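Local coordinates for protein cytosolic IMP-GMP specific 5'-nucleotidase (PDB 4OHF) that probably hydrolyses the 5'-phosphate of purine nucleotides such as IMP and GMP, as a magnesium-dependent cytosolic nucleotidase of the HAD superfamily that also binds GMP, at residues V160-C163 with V164-H168; V387-Q390 with I391-L395. All blocks are in the same frame, centred on the assembly; numbering follows the deposited sequence.

From the N terminus, the chain lays down strand 19-22, helix 33-51 and helix 129-143 before reaching helix 153-170, which carries contact 1 at 160-163 with 164-168. It then passes through strands 204-208, 240-243 and 298-302 of the mixed sheet, runs out along helix 338-367 and turns back into helix 374-399, the site of contact 2 at 387-390 with 391-395. Each contact is a single continuous stretch of helix and closes no loop; the two follow in series, neither nested nor crossed. The centres of contacts 1 and 2 are about 45 Å apart. Contact 1 belongs to a cluster with helices 33-51 and 129-143, contact 2 to a long helical pair with 338-367.

Contact 1: V160-C163 with V164-H168; sequences VQYC and VDKVH
Gln161 and Asp165 meet one turn apart on alpha-helix 153-170, an i to i+4 amide-carboxylate pair. NE2 of Gln161 donates to OD1 of Asp165 at 2.8 Å; the acceptor lies within the amide plane, but the N-H...O angle is only 132° and the nitrogen stands above the carboxylate plane. A weak second bond joins NE2 to Asp165 OD2, so one amide nitrogen spans both carboxylate oxygens, with the two flat groups turned 38° apart. Gln161 reaches there because its chain leaves anti to the backbone N and then turns about CB-CG (chi2 61°).

Tyr162 and Lys166, the next i to i+4 pair, run side by side in the same direction. Lys166 CD lies obliquely by the phenol ring, 4.1 Å from Tyr162 CZ, and NZ ends 3.5 Å from Tyr162 OH. The Val160 and Val164 methyls touch loosely, CG1 to CG2 at 4.3 Å.

Backbone bonds of regular helical pattern fix the spacing, such as Lys166 N to Tyr162 O at 2.9 Å. Away from the annotated sites, the buried side of the helix joins two others: Cys163 and Val167 pack on helix 33-51, and Val160 on Phe132 and Leu139 of helix 129-143. The two polar pairs lie on its more exposed side, where Tyr162 meets the Phe52 ring. Toward the C-terminal end, His168 ND1 donates to Val164 O at 3.3 Å, tilted from the carbonyl plane.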
loop_
_atom_site.group_PDB
_atom_site.type_symbol
_atom_site.label_atom_id
_atom_site.label_comp_id
_atom_site.label_asym_id
_atom_site.label_seq_id
_atom_site.Cartn_x
_atom_site.Cartn_y
_atom_site.Cartn_z
ATOM N N VAL B 160 10.752 -5.873 23.296
ATOM C CA VAL B 160 12.134 -6.280 23.116
ATOM C C VAL B 160 12.818 -5.403 22.075
ATOM O O VAL B 160 13.941 -4.950 22.299
ATOM C CB VAL B 160 12.230 -7.758 22.688
ATOM C CG1 VAL B 160 13.657 -8.104 22.350
ATOM C CG2 VAL B 160 11.732 -8.657 23.799
ATOM N N GLN B 161 12.149 -5.143 20.950
ATOM C CA GLN B 161 12.745 -4.309 19.901
ATOM C C GLN B 161 13.001 -2.916 20.442
ATOM O O GLN B 161 14.002 -2.283 20.112
ATOM C CB GLN B 161 11.830 -4.218 18.676
ATOM C CG GLN B 161 12.387 -3.350 17.542
ATOM C CD GLN B 161 13.712 -3.866 16.990
ATOM O OE1 GLN B 161 13.826 -5.032 16.602
ATOM N NE2 GLN B 161 14.716 -2.994 16.946
ATOM N N TYR B 162 12.088 -2.443 21.282
ATOM C CA TYR B 162 12.220 -1.130 21.882
ATOM C C TYR B 162 13.484 -1.070 22.732
ATOM O O TYR B 162 14.254 -0.112 22.642
ATOM C CB TYR B 162 10.987 -0.815 22.737
ATOM C CG TYR B 162 11.057 0.506 23.479
ATOM C CD1 TYR B 162 11.592 0.582 24.768
ATOM C CD2 TYR B 162 10.597 1.684 22.891
ATOM C CE1 TYR B 162 11.664 1.801 25.452
ATOM C CE2 TYR B 162 10.667 2.904 23.564
ATOM C CZ TYR B 162 11.201 2.956 24.843
ATOM O OH TYR B 162 11.278 4.164 25.504
ATOM N N CYS B 163 13.697 -2.089 23.556
ATOM C CA CYS B 163 14.879 -2.130 24.400
ATOM C C CYS B 163 16.160 -2.138 23.585
ATOM O O CYS B 163 17.119 -1.434 23.925
ATOM C CB CYS B 163 14.856 -3.360 25.287
ATOM S SG CYS B 163 13.552 -3.335 26.496
ATOM N N VAL B 164 16.175 -2.937 22.518
ATOM C CA VAL B 164 17.345 -3.033 21.652
ATOM C C VAL B 164 17.695 -1.658 21.084
ATOM O O VAL B 164 18.862 -1.255 21.082
ATOM C CB VAL B 164 17.121 -4.015 20.462
ATOM C CG1 VAL B 164 18.401 -4.140 19.662
ATOM C CG2 VAL B 164 16.697 -5.379 20.963
ATOM N N ASP B 165 16.680 -0.942 20.600
ATOM C CA ASP B 165 16.902 0.388 20.038
ATOM C C ASP B 165 17.375 1.333 21.135
ATOM O O ASP B 165 18.276 2.151 20.922
ATOM C CB ASP B 165 15.619 0.955 19.412
ATOM C CG ASP B 165 15.071 0.085 18.295
ATOM O OD1 ASP B 165 15.881 -0.453 17.499
ATOM O OD2 ASP B 165 13.825 -0.047 18.209
ATOM N N LYS B 166 16.767 1.210 22.311
ATOM C CA LYS B 166 17.121 2.059 23.435
ATOM C C LYS B 166 18.563 1.832 23.849
ATOM O O LYS B 166 19.360 2.766 23.908
ATOM C CB LYS B 166 16.204 1.776 24.622
ATOM C CG LYS B 166 15.879 3.017 25.438
ATOM C CD LYS B 166 15.108 4.029 24.584
ATOM C CE LYS B 166 14.752 5.289 25.355
ATOM N NZ LYS B 166 13.937 6.219 24.512
ATOM N N VAL B 167 18.891 0.576 24.131
ATOM C CA VAL B 167 20.234 0.213 24.554
ATOM C C VAL B 167 21.283 0.654 23.528
ATOM O O VAL B 167 22.447 0.872 23.873
ATOM C CB VAL B 167 20.333 -1.317 24.800
ATOM C CG1 VAL B 167 20.410 -2.058 23.489
ATOM C CG2 VAL B 167 21.528 -1.626 25.663
ATOM N N HIS B 168 20.865 0.792 22.272
ATOM C CA HIS B 168 21.772 1.227 21.212
ATOM C C HIS B 168 21.820 2.746 21.098
ATOM O O HIS B 168 22.562 3.289 20.281
ATOM C CB HIS B 168 21.372 0.626 19.857
ATOM C CG HIS B 168 22.166 -0.592 19.478
ATOM N ND1 HIS B 168 21.884 -1.853 19.963
ATOM C CD2 HIS B 168 23.267 -0.729 18.698
ATOM C CE1 HIS B 168 22.773 -2.713 19.498
ATOM N NE2 HIS B 168 23.624 -2.056 18.729
#

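Contact 2: V387-Q390 with I391-L395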
loop_
_atom_site.group_PDB
_atom_site.type_symbol
_atom_site.label_atom_id
_atom_site.label_comp_id
_atom_site.label_asym_id
_atom_site.label_seq_id
_atom_site.Cartn_x
_atom_site.Cartn_y
_atom_site.Cartn_z
ATOM N N VAL B 387 18.391 -48.683 1.075
ATOM C CA VAL B 387 19.186 -47.499 0.800
ATOM C C VAL B 387 18.516 -46.279 1.440
ATOM O O VAL B 387 19.198 -45.411 1.979
ATOM C CB VAL B 387 19.380 -47.286 -0.725
ATOM C CG1 VAL B 387 18.040 -47.058 -1.403
ATOM C CG2 VAL B 387 20.317 -46.117 -0.973
ATOM N N ASP B 388 17.181 -46.230 1.402
ATOM C CA ASP B 388 16.437 -45.116 1.995
ATOM C C ASP B 388 16.756 -45.000 3.471
ATOM O O ASP B 388 16.694 -43.909 4.048
ATOM C CB ASP B 388 14.926 -45.307 1.840
ATOM C CG ASP B 388 14.387 -44.762 0.519
ATOM O OD1 ASP B 388 15.156 -44.157 -0.263
ATOM O OD2 ASP B 388 13.176 -44.943 0.270
ATOM N N LEU B 389 17.095 -46.135 4.078
ATOM C CA LEU B 389 17.430 -46.184 5.497
ATOM C C LEU B 389 18.875 -45.754 5.709
ATOM O O LEU B 389 19.180 -45.033 6.656
ATOM C CB LEU B 389 17.227 -47.596 6.042
ATOM C CG LEU B 389 17.575 -47.774 7.517
ATOM C CD1 LEU B 389 16.544 -47.060 8.377
ATOM C CD2 LEU B 389 17.622 -49.257 7.853
ATOM N N GLN B 390 19.759 -46.202 4.823
ATOM C CA GLN B 390 21.173 -45.852 4.893
ATOM C C GLN B 390 21.290 -44.316 4.869
ATOM O O GLN B 390 21.969 -43.714 5.706
ATOM C CB GLN B 390 21.903 -46.454 3.689
ATOM C CG GLN B 390 23.407 -46.259 3.679
ATOM C CD GLN B 390 24.044 -46.664 2.342
ATOM O OE1 GLN B 390 23.751 -47.736 1.794
ATOM N NE2 GLN B 390 24.924 -45.807 1.819
ATOM N N ILE B 391 20.595 -43.710 3.904
ATOM C CA ILE B 391 20.559 -42.265 3.689
ATOM C C ILE B 391 19.978 -41.496 4.870
ATOM O O ILE B 391 20.577 -40.534 5.354
ATOM C CB ILE B 391 19.701 -41.923 2.432
ATOM C CG1 ILE B 391 20.443 -42.335 1.158
ATOM C CG2 ILE B 391 19.351 -40.442 2.412
ATOM C CD1 ILE B 391 19.545 -42.440 -0.080
ATOM N N SER B 392 18.801 -41.914 5.313
ATOM C CA SER B 392 18.128 -41.239 6.419
ATOM C C SER B 392 19.069 -41.114 7.612
ATOM O O SER B 392 19.047 -40.111 8.347
ATOM C CB SER B 392 16.868 -42.017 6.810
ATOM O OG SER B 392 15.962 -41.185 7.511
ATOM N N ARG B 393 19.899 -42.140 7.790
ATOM C CA ARG B 393 20.871 -42.173 8.873
ATOM C C ARG B 393 22.055 -41.275 8.521
ATOM O O ARG B 393 22.500 -40.485 9.355
ATOM C CB ARG B 393 21.324 -43.618 9.140
ATOM C CG ARG B 393 20.143 -44.577 9.308
ATOM C CD ARG B 393 20.193 -45.402 10.584
ATOM N NE ARG B 393 20.603 -46.775 10.324
ATOM C CZ ARG B 393 19.999 -47.846 10.828
ATOM N NH1 ARG B 393 18.949 -47.715 11.626
ATOM N NH2 ARG B 393 20.440 -49.056 10.521
ATOM N N LEU B 394 22.562 -41.379 7.294
ATOM C CA LEU B 394 23.667 -40.522 6.867
ATOM C C LEU B 394 23.282 -39.054 7.046
ATOM O O LEU B 394 24.109 -38.242 7.441
ATOM C CB LEU B 394 24.026 -40.780 5.405
ATOM C CG LEU B 394 24.953 -41.963 5.116
ATOM C CD1 LEU B 394 25.059 -42.172 3.624
ATOM C CD2 LEU B 394 26.328 -41.695 5.707
ATOM N N LEU B 395 22.027 -38.712 6.760
ATOM C CA LEU B 395 21.573 -37.338 6.923
ATOM C C LEU B 395 21.665 -36.911 8.391
ATOM O O LEU B 395 22.276 -35.888 8.695
ATOM C CB LEU B 395 20.135 -37.170 6.408
ATOM C CG LEU B 395 19.883 -37.335 4.897
ATOM C CD1 LEU B 395 18.385 -37.242 4.610
ATOM C CD2 LEU B 395 20.644 -36.285 4.110
#
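Val387 and Ile391 set the pattern of this alpha-helical turn: Ile391 N donates to Val387 O at 2.9 Å and 174°, while their side chains run side by side with Val387 CG2 against Ile391 CD1 at 3.9 Å. Further i to i+4 bonds follow. Ser392 N reaches Asp388 O at 3.2 Å, and Leu394 N meets Gln390 O at 2.9 Å. Gln390 O also receives a weak bond from Arg393 N, giving this acceptor two donors. The bond from Arg393 N to Leu389 O is less certain, because the place of that oxygen is less sure.

Between the side chains, the polar ends of Arg393 and Gln390 meet leucine carbons across this contact. Leu389 CD2 lies over one face of the Arg393 guanidinium, toward its rim, 3.9 Å from NH2. The modelled arginine crosses the leucine obliquely, and its exact course is doubtful. Gln390 NE2 rests near Leu394 CD1 at 4.1 Å. Asp388 OD1 is satisfied by a salt bridge to Lys351 NZ. That lysine belongs to helix 338-367, against which Ile391 packs on Ala347 and Leu394 on Lys343 and Ile344, pairing the two long helices of this arm.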